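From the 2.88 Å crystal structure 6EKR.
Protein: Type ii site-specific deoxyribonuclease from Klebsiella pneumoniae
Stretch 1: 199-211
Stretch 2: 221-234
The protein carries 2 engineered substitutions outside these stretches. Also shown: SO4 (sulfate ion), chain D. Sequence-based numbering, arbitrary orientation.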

ATOM      1  N   THR A 199      -3.782   2.971   9.809  1.00 54.04           N
ATOM      2  CA  THR A 199      -3.450   1.895   8.874  1.00 55.25           C
ATOM      3  C   THR A 199      -3.445   2.329   7.413  1.00 56.07           C
ATOM      4  O   THR A 199      -2.506   2.018   6.667  1.00 56.16           O
ATOM      5  N   ARG A 200      -4.491   3.054   7.020  1.00 57.16           N
ATOM      6  CA  ARG A 200      -4.712   3.463   5.625  1.00 58.12           C
ATOM      7  C   ARG A 200      -4.766   2.254   4.683  1.00 58.41           C
ATOM      8  O   ARG A 200      -5.448   1.264   4.979  1.00 58.46           O
ATOM      9  N   GLU A 201      -4.024   2.314   3.583  1.00 58.82           N
ATOM     10  CA  GLU A 201      -4.017   1.226   2.611  1.00 59.38           C
ATOM     11  C   GLU A 201      -3.109   0.066   3.014  1.00 58.87           C
ATOM     12  O   GLU A 201      -3.170  -1.009   2.426  1.00 58.93           O
ATOM     13  N   ARG A 202      -2.265   0.289   4.013  1.00 58.20           N
ATOM     14  CA  ARG A 202      -1.357  -0.748   4.518  1.00 57.65           C
ATOM     15  C   ARG A 202      -2.066  -1.763   5.425  1.00 56.65           C
ATOM     16  O   ARG A 202      -1.421  -2.462   6.203  1.00 56.40           O
ATOM     17  N   ILE A 203      -3.389  -1.832   5.321  1.00 55.89           N
ATOM     18  CA  ILE A 203      -4.194  -2.741   6.139  1.00 55.21           C
ATOM     19  C   ILE A 203      -4.047  -4.197   5.683  1.00 54.97           C
ATOM     20  O   ILE A 203      -4.130  -5.116   6.506  1.00 55.13           O
ATOM     21  N   VAL A 204      -3.812  -4.401   4.386  1.00 54.17           N
ATOM     22  CA  VAL A 204      -3.586  -5.740   3.839  1.00 53.48           C
ATOM     23  C   VAL A 204      -2.280  -6.353   4.350  1.00 52.98           C
ATOM     24  O   VAL A 204      -2.173  -7.567   4.488  1.00 52.86           O
ATOM     25  N   GLN A 205      -1.314  -5.498   4.659  1.00 52.36           N
ATOM     26  CA  GLN A 205       0.049  -5.920   4.963  1.00 52.09           C
ATOM     27  C   GLN A 205       0.189  -6.956   6.118  1.00 51.23           C
ATOM     28  O   GLN A 205       0.885  -7.969   5.961  1.00 51.03           O
ATOM     29  N   PRO A 206      -0.466  -6.714   7.273  1.00 50.33           N
ATOM     30  CA  PRO A 206      -0.435  -7.733   8.326  1.00 49.71           C
ATOM     31  C   PRO A 206      -1.134  -9.042   7.957  1.00 49.08           C
ATOM     32  O   PRO A 206      -0.714 -10.102   8.415  1.00 49.16           O
ATOM     33  N   PHE A 207      -2.188  -8.964   7.148  1.00 48.40           N
ATOM     34  CA  PHE A 207      -2.932 -10.146   6.730  1.00 47.61           C
ATOM     35  C   PHE A 207      -2.080 -10.985   5.804  1.00 47.15           C
ATOM     36  O   PHE A 207      -1.871 -12.156   6.061  1.00 47.07           O
ATOM     37  N   ALA A 208      -1.571 -10.371   4.741  1.00 46.87           N
ATOM     38  CA  ALA A 208      -0.677 -11.040   3.802  1.00 46.69           C
ATOM     39  C   ALA A 208       0.510 -11.694   4.508  1.00 46.84           C
ATOM     40  O   ALA A 208       0.866 -12.843   4.211  1.00 47.15           O
ATOM     41  N   GLN A 209       1.112 -10.972   5.449  1.00 46.62           N
ATOM     42  CA  GLN A 209       2.245 -11.494   6.206  1.00 46.22           C
ATOM     43  C   GLN A 209       1.869 -12.735   7.020  1.00 46.14           C
ATOM     44  O   GLN A 209       2.643 -13.692   7.084  1.00 46.00           O
ATOM     45  N   GLN A 210       0.682 -12.712   7.631  1.00 46.07           N
ATOM     46  CA  GLN A 210       0.192 -13.836   8.429  1.00 46.23           C
ATOM     47  C   GLN A 210       0.036 -15.086   7.566  1.00 46.69           C
ATOM     48  O   GLN A 210       0.512 -16.173   7.929  1.00 46.71           O
ATOM     49  N   ARG A 211      -0.617 -14.906   6.417  1.00 47.01           N
ATOM     50  CA  ARG A 211      -0.748 -15.930   5.398  1.00 47.35           C
ATOM     51  C   ARG A 211       0.604 -16.546   5.051  1.00 47.76           C
ATOM     52  O   ARG A 211       0.765 -17.773   5.092  1.00 48.03           O
ATOM     53  N   VAL A 221       2.228 -21.600  14.563  1.00 53.82           N
ATOM     54  CA  VAL A 221       3.523 -21.088  15.006  1.00 52.85           C
ATOM     55  C   VAL A 221       3.515 -19.563  15.193  1.00 52.17           C
ATOM     56  O   VAL A 221       4.127 -19.049  16.140  1.00 52.38           O
ATOM     57  N   TYR A 222       2.815 -18.852  14.306  1.00 51.06           N
ATOM     58  CA  TYR A 222       2.762 -17.387  14.348  1.00 49.86           C
ATOM     59  C   TYR A 222       1.362 -16.819  14.483  1.00 49.12           C
ATOM     60  O   TYR A 222       0.446 -17.226  13.786  1.00 49.23           O
ATOM     61  N   PHE A 223       1.212 -15.872  15.395  1.00 48.26           N
ATOM     62  CA  PHE A 223      -0.079 -15.267  15.669  1.00 47.45           C
ATOM     63  C   PHE A 223       0.098 -13.762  15.659  1.00 46.93           C
ATOM     64  O   PHE A 223       0.988 -13.225  16.324  1.00 46.99           O
ATOM     65  N   SER A 224      -0.744 -13.088  14.890  1.00 46.30           N
ATOM     66  CA  SER A 224      -0.589 -11.659  14.658  1.00 45.57           C
ATOM     67  C   SER A 224      -1.584 -10.872  15.470  1.00 45.38           C
ATOM     68  O   SER A 224      -2.779 -11.171  15.452  1.00 45.78           O
ATOM     69  N   PHE A 225      -1.085  -9.874  16.194  1.00 44.90           N
ATOM     70  CA  PHE A 225      -1.932  -8.943  16.911  1.00 44.33           C
ATOM     71  C   PHE A 225      -1.580  -7.570  16.405  1.00 44.40           C
ATOM     72  O   PHE A 225      -0.413  -7.174  16.444  1.00 44.61           O
ATOM     73  N   LEU A 226      -2.590  -6.836  15.958  1.00 44.29           N
ATOM     74  CA  LEU A 226      -2.390  -5.537  15.343  1.00 44.26           C
ATOM     75  C   LEU A 226      -2.604  -4.396  16.328  1.00 44.13           C
ATOM     76  O   LEU A 226      -3.681  -4.259  16.907  1.00 44.00           O
ATOM     77  N   ALA A 227      -1.573  -3.569  16.497  1.00 44.33           N
ATOM     78  CA  ALA A 227      -1.625  -2.426  17.416  1.00 44.63           C
ATOM     79  C   ALA A 227      -1.633  -1.095  16.674  1.00 44.98           C
ATOM     80  O   ALA A 227      -0.728  -0.818  15.895  1.00 45.22           O
ATOM     81  N   CYS A 228      -2.655  -0.281  16.931  1.00 45.22           N
ATOM     82  CA  CYS A 228      -2.785   1.036  16.320  1.00 45.70           C
ATOM     83  C   CYS A 228      -3.122   2.111  17.347  1.00 45.55           C
ATOM     84  O   CYS A 228      -3.343   1.809  18.513  1.00 45.96           O
ATOM     85  N   ILE A 229      -3.162   3.363  16.908  1.00 45.35           N
ATOM     86  CA  ILE A 229      -3.566   4.458  17.772  1.00 45.36           C
ATOM     87  C   ILE A 229      -5.002   4.860  17.456  1.00 45.83           C
ATOM     88  O   ILE A 229      -5.843   4.940  18.349  1.00 45.89           O
ATOM     89  N   SER A 230      -5.278   5.105  16.182  1.00 46.31           N
ATOM     90  CA  SER A 230      -6.610   5.495  15.753  1.00 46.71           C
ATOM     91  C   SER A 230      -6.827   5.107  14.296  1.00 47.37           C
ATOM     92  O   SER A 230      -6.069   4.318  13.730  1.00 47.16           O
ATOM     93  N   GLU A 231      -7.899   5.643  13.720  1.00 48.18           N
ATOM     94  CA  GLU A 231      -8.113   5.644  12.288  1.00 48.86           C
ATOM     95  C   GLU A 231      -8.652   7.009  11.913  1.00 49.55           C
ATOM     96  O   GLU A 231      -9.343   7.158  10.915  1.00 49.68           O
ATOM     97  N   THR A 232      -8.327   8.004  12.729  1.00 50.81           N
ATOM     98  CA  THR A 232      -8.763   9.375  12.503  1.00 52.40           C
ATOM     99  C   THR A 232      -8.124   9.982  11.268  1.00 53.67           C
ATOM    100  O   THR A 232      -6.985   9.676  10.913  1.00 53.70           O
ATOM    101  N   GLN A 233      -8.880  10.841  10.606  1.00 55.64           N
ATOM    102  CA  GLN A 233      -8.337  11.655   9.543  1.00 57.70           C
ATOM    103  C   GLN A 233      -8.790  13.083   9.748  1.00 59.20           C
ATOM    104  O   GLN A 233      -9.968  13.346  10.012  1.00 59.30           O
ATOM    105  N   GLN A 234      -7.836  13.997   9.632  1.00 61.19           N
ATOM    106  CA  GLN A 234      -8.108  15.407   9.781  1.00 63.06           C
ATOM    107  C   GLN A 234      -8.656  15.970   8.485  1.00 64.32           C
ATOM    108  O   GLN A 234      -8.169  15.648   7.397  1.00 64.50           O
TER

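The two stretches form a modest, mixed contact: a helix lies antiparallel to a strand over a small apolar centre, and a charged, hydrogen-bonded cluster joins the segments around Thr 199 and Glu 231. The summed buried surface is 523 Å². The axes of helix 204-211 and strand 222-227 run at 172° and approach to 9.0 Å, so the register ascends one segment as it descends the other: the CA atoms of Gln 210 and Ser 224 are 6.6 Å apart, those of Thr 199 and Glu 231 6.9 Å.

Alternation along the strand decides which side chains are presented to the helix. Tyr 222, Ser 224 and Leu 226 have CA-to-CB bonds pointing toward the first stretch, whereas that of Phe 223 points away and Phe 225 and Ala 227 are out of reach. Cys 228 again points toward it. On the helix, Pro 206 points toward the strand. Its CG lies 3.9 Å from CD2 of Leu 226, a side chain with chi1 t and chi2 p. Ile 203 starts sideways, but its t, p rotamer brings its end nearer, leaving CD1 4.3 Å from the same CD2 of Leu 226. One leucine methyl thus meets both apolar partners. Cys 228, chi1 m, extends the packing, with SG 3.6 Å from CG2 of Thr 199.

Further along the helix, Gln 210 leaves its backbone sideways and uses chi1 t and chi2 p to bring its amide to the strand. The modelled amide is probably turned over, so the assignment of its oxygen and nitrogen supports no firm bonding scheme; what stands is close packing beside Ser 224, whose chi1 is m. Tyr 222, also chi1 m, starts toward the helix, but the end of its side chain leads away.

The polar cluster centres on Glu 231. Its CA-to-CB bond is sideways, and chi1 and chi2, both m, carry the carboxylate nearer to the first stretch. Thr 199, chi1 p, donates from OG1 to OE2 of Glu 231 at 2.6 Å, while the backbone N of Thr 199 makes a weak hydrogen bond to OE1 of Glu 231 at 3.3 Å, with a favourable angle of 168°. The two carboxylate oxygens therefore receive hydrogen bonds from the side chain and backbone of one residue.

Arg 200 also starts sideways, but chi1 m, chi2 m and chi3 t bring its guanidinium nearer to the second stretch. NH1 of Arg 200 forms a long salt bridge to OE1 of Glu 231 at 3.8 Å, and NH2 donates to the backbone O of Thr 232 at 3.0 Å, with an angle of 160°. The sulfate, probably from the crystallisation liquor, accepts from NE of Arg 200 at its O4 (2.8 Å, 171°) and from NH2 of Arg 200 at its O1 (3.0 Å, 172°). Within the second stretch, OG of Ser 230 and OG1 of Thr 232 are hydrogen-bonded at 2.8 Å.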

ATOM      1  CB  THR A 199      -4.357   0.648   9.054  1.00 55.26           C
ATOM      2  OG1 THR A 199      -5.727   1.048   9.153  1.00 55.61           O
ATOM      3  CG2 THR A 199      -3.967  -0.141  10.305  1.00 55.53           C
ATOM      4  CB  ARG A 200      -3.677   4.507   5.192  1.00 58.29           C
ATOM      5  CG  ARG A 200      -3.673   5.751   6.075  1.00 59.62           C
ATOM      6  CD  ARG A 200      -4.961   6.549   5.899  1.00 62.79           C
ATOM      7  NE  ARG A 200      -4.934   7.801   6.653  1.00 65.28           N
ATOM      8  CZ  ARG A 200      -5.419   7.954   7.884  1.00 65.90           C
ATOM      9  NH1 ARG A 200      -5.988   6.931   8.513  1.00 66.04           N
ATOM     10  NH2 ARG A 200      -5.346   9.132   8.489  1.00 66.25           N
ATOM     11  CB  GLU A 201      -3.617   1.742   1.230  1.00 59.80           C
ATOM     12  CG  GLU A 201      -2.204   2.285   1.161  1.00 62.10           C
ATOM     13  CD  GLU A 201      -2.067   3.629   1.835  1.00 64.85           C
ATOM     14  OE1 GLU A 201      -2.924   4.502   1.596  1.00 65.05           O
ATOM     15  OE2 GLU A 201      -1.097   3.817   2.596  1.00 65.89           O
ATOM     16  CB  ARG A 202      -0.170  -0.126   5.266  1.00 57.55           C
ATOM     17  CG  ARG A 202       0.468   1.072   4.594  1.00 57.96           C
ATOM     18  CD  ARG A 202       1.718   1.586   5.344  1.00 59.07           C
ATOM     19  NE  ARG A 202       1.581   1.789   6.804  1.00 62.02           N
ATOM     20  CZ  ARG A 202       0.833   2.725   7.403  1.00 62.67           C
ATOM     21  NH1 ARG A 202       0.081   3.575   6.696  1.00 62.54           N
ATOM     22  NH2 ARG A 202       0.827   2.799   8.730  1.00 62.73           N
ATOM     23  CB  ILE A 203      -5.702  -2.300   6.211  1.00 55.22           C
ATOM     24  CG1 ILE A 203      -6.554  -3.286   7.029  1.00 54.97           C
ATOM     25  CG2 ILE A 203      -6.298  -2.092   4.823  1.00 54.61           C
ATOM     26  CD1 ILE A 203      -6.262  -3.292   8.525  1.00 53.95           C
ATOM     27  CB  VAL A 204      -3.619  -5.747   2.279  1.00 53.78           C
ATOM     28  CG1 VAL A 204      -2.662  -4.695   1.691  1.00 53.92           C
ATOM     29  CG2 VAL A 204      -3.333  -7.147   1.714  1.00 52.91           C
ATOM     30  CB  GLN A 205       0.940  -4.687   5.163  1.00 52.21           C
ATOM     31  CG  GLN A 205       2.340  -4.819   4.573  1.00 55.13           C
ATOM     32  CD  GLN A 205       2.361  -4.849   3.026  1.00 58.10           C
ATOM     33  OE1 GLN A 205       2.216  -3.810   2.356  1.00 57.58           O
ATOM     34  NE2 GLN A 205       2.558  -6.050   2.462  1.00 58.41           N
ATOM     35  CB  PRO A 206      -1.163  -7.064   9.497  1.00 49.66           C
ATOM     36  CG  PRO A 206      -1.965  -5.983   8.890  1.00 50.05           C
ATOM     37  CD  PRO A 206      -1.215  -5.518   7.693  1.00 50.24           C
ATOM     38  CB  PHE A 207      -4.262  -9.770   6.057  1.00 47.80           C
ATOM     39  CG  PHE A 207      -5.316  -9.272   7.012  1.00 47.46           C
ATOM     40  CD1 PHE A 207      -6.114 -10.169   7.716  1.00 47.44           C
ATOM     41  CD2 PHE A 207      -5.508  -7.905   7.205  1.00 46.80           C
ATOM     42  CE1 PHE A 207      -7.090  -9.709   8.610  1.00 48.26           C
ATOM     43  CE2 PHE A 207      -6.475  -7.434   8.091  1.00 47.43           C
ATOM     44  CZ  PHE A 207      -7.271  -8.335   8.794  1.00 47.83           C
ATOM     45  CB  ALA A 208      -0.189 -10.072   2.773  1.00 46.57           C
ATOM     46  CB  GLN A 209       2.815 -10.413   7.109  1.00 45.95           C
ATOM     47  CG  GLN A 209       4.082 -10.808   7.806  1.00 46.40           C
ATOM     48  CD  GLN A 209       4.605  -9.717   8.713  1.00 48.19           C
ATOM     49  OE1 GLN A 209       5.806  -9.424   8.715  1.00 48.84           O
ATOM     50  NE2 GLN A 209       3.707  -9.100   9.490  1.00 48.44           N
ATOM     51  CB  GLN A 210      -1.129 -13.474   9.113  1.00 46.11           C
ATOM     52  CG  GLN A 210      -1.699 -14.524  10.061  1.00 45.73           C
ATOM     53  CD  GLN A 210      -0.659 -15.164  10.975  1.00 45.93           C
ATOM     54  OE1 GLN A 210      -0.514 -16.381  10.980  1.00 46.30           O
ATOM     55  NE2 GLN A 210       0.069 -14.352  11.742  1.00 44.97           N
ATOM     56  CB  ARG A 211      -1.386 -15.330   4.150  1.00 47.35           C
ATOM     57  CG  ARG A 211      -1.280 -16.182   2.899  1.00 48.53           C
ATOM     58  CD  ARG A 211      -2.223 -17.360   2.930  1.00 51.72           C
ATOM     59  NE  ARG A 211      -1.692 -18.444   3.746  1.00 55.03           N
ATOM     60  CZ  ARG A 211      -2.238 -19.653   3.845  1.00 56.50           C
ATOM     61  NH1 ARG A 211      -3.343 -19.939   3.156  1.00 57.67           N
ATOM     62  NH2 ARG A 211      -1.671 -20.577   4.622  1.00 55.59           N
ATOM     63  CB  VAL A 221       4.647 -21.521  14.040  1.00 53.11           C
ATOM     64  CG1 VAL A 221       6.022 -21.191  14.611  1.00 53.14           C
ATOM     65  CG2 VAL A 221       4.543 -23.027  13.733  1.00 53.12           C
ATOM     66  CB  TYR A 222       3.468 -16.793  13.135  1.00 49.75           C
ATOM     67  CG  TYR A 222       4.962 -16.907  13.249  1.00 49.96           C
ATOM     68  CD1 TYR A 222       5.709 -15.912  13.879  1.00 50.03           C
ATOM     69  CD2 TYR A 222       5.632 -18.022  12.760  1.00 50.00           C
ATOM     70  CE1 TYR A 222       7.094 -16.012  13.995  1.00 49.40           C
ATOM     71  CE2 TYR A 222       7.018 -18.133  12.882  1.00 50.67           C
ATOM     72  CZ  TYR A 222       7.736 -17.125  13.503  1.00 50.01           C
ATOM     73  OH  TYR A 222       9.094 -17.244  13.633  1.00 50.39           O
ATOM     74  CB  PHE A 223      -0.629 -15.749  17.023  1.00 47.53           C
ATOM     75  CG  PHE A 223      -0.842 -17.242  17.100  1.00 47.10           C
ATOM     76  CD1 PHE A 223      -2.082 -17.796  16.800  1.00 47.00           C
ATOM     77  CD2 PHE A 223       0.194 -18.091  17.479  1.00 47.40           C
ATOM     78  CE1 PHE A 223      -2.291 -19.172  16.876  1.00 47.31           C
ATOM     79  CE2 PHE A 223       0.001 -19.469  17.551  1.00 47.40           C
ATOM     80  CZ  PHE A 223      -1.250 -20.009  17.250  1.00 47.80           C
ATOM     81  CB  SER A 224      -0.761 -11.326  13.180  1.00 45.21           C
ATOM     82  OG  SER A 224       0.299 -11.856  12.407  1.00 45.08           O
ATOM     83  CB  PHE A 225      -1.655  -8.987  18.405  1.00 44.08           C
ATOM     84  CG  PHE A 225      -1.849 -10.327  19.036  1.00 43.74           C
ATOM     85  CD1 PHE A 225      -2.886 -10.531  19.933  1.00 43.40           C
ATOM     86  CD2 PHE A 225      -0.965 -11.375  18.781  1.00 43.74           C
ATOM     87  CE1 PHE A 225      -3.056 -11.769  20.561  1.00 43.29           C
ATOM     88  CE2 PHE A 225      -1.132 -12.608  19.390  1.00 44.04           C
ATOM     89  CZ  PHE A 225      -2.182 -12.805  20.291  1.00 43.52           C
ATOM     90  CB  LEU A 226      -3.338  -5.406  14.151  1.00 44.35           C
ATOM     91  CG  LEU A 226      -3.218  -4.236  13.178  1.00 45.15           C
ATOM     92  CD1 LEU A 226      -1.770  -3.923  12.838  1.00 46.28           C
ATOM     93  CD2 LEU A 226      -3.997  -4.572  11.920  1.00 44.70           C
ATOM     94  CB  ALA A 227      -0.460  -2.469  18.388  1.00 44.34           C
ATOM     95  CB  CYS A 228      -3.855   1.008  15.238  1.00 45.63           C
ATOM     96  SG  CYS A 228      -3.507  -0.143  13.906  1.00 48.79           S
ATOM     97  CB  ILE A 229      -2.594   5.682  17.660  1.00 45.44           C
ATOM     98  CG1 ILE A 229      -1.175   5.309  18.125  1.00 44.31           C
ATOM     99  CG2 ILE A 229      -3.131   6.913  18.407  1.00 44.16           C
ATOM    100  CD1 ILE A 229      -1.105   4.606  19.449  1.00 43.27           C
ATOM    101  CB  SER A 230      -6.806   7.006  15.930  1.00 46.66           C
ATOM    102  OG  SER A 230      -6.186   7.747  14.882  1.00 46.34           O
ATOM    103  CB  GLU A 231      -9.096   4.548  11.872  1.00 48.88           C
ATOM    104  CG  GLU A 231      -8.578   3.132  11.992  1.00 48.95           C
ATOM    105  CD  GLU A 231      -7.324   2.872  11.178  1.00 50.28           C
ATOM    106  OE1 GLU A 231      -6.992   3.677  10.276  1.00 50.11           O
ATOM    107  OE2 GLU A 231      -6.664   1.845  11.447  1.00 51.30           O
ATOM    108  CB  THR A 232      -8.431  10.289  13.694  1.00 52.36           C
ATOM    109  OG1 THR A 232      -7.018  10.282  13.934  1.00 52.77           O
ATOM    110  CG2 THR A 232      -9.161   9.841  14.948  1.00 52.78           C
ATOM    111  CB  GLN A 233      -8.780  11.156   8.175  1.00 57.65           C
ATOM    112  CG  GLN A 233      -7.989  11.783   7.028  1.00 58.06           C
ATOM    113  CD  GLN A 233      -8.583  11.470   5.674  1.00 57.89           C
ATOM    114  OE1 GLN A 233      -9.764  11.758   5.414  1.00 57.55           O
ATOM    115  NE2 GLN A 233      -7.767  10.883   4.795  1.00 56.51           N
ATOM    116  CB  GLN A 234      -6.834  16.150  10.168  1.00 63.04           C
ATOM    117  CG  GLN A 234      -7.094  17.502  10.788  1.00 63.78           C
ATOM    118  CD  GLN A 234      -6.041  17.881  11.810  1.00 64.63           C
ATOM    119  OE1 GLN A 234      -4.863  18.040  11.476  1.00 66.02           O
ATOM    120  NE2 GLN A 234      -6.460  18.036  13.064  1.00 64.03           N
TER
HETATM  121  S   SO4 D 403      -3.172  11.042   6.207  1.00113.95           S
HETATM  122  O1  SO4 D 403      -3.969  11.553   7.319  1.00114.20           O
HETATM  123  O2  SO4 D 403      -2.038  10.281   6.728  1.00113.50           O
HETATM  124  O3  SO4 D 403      -2.685  12.162   5.401  1.00113.88           O
HETATM  125  O4  SO4 D 403      -4.016  10.172   5.392  1.00113.94           O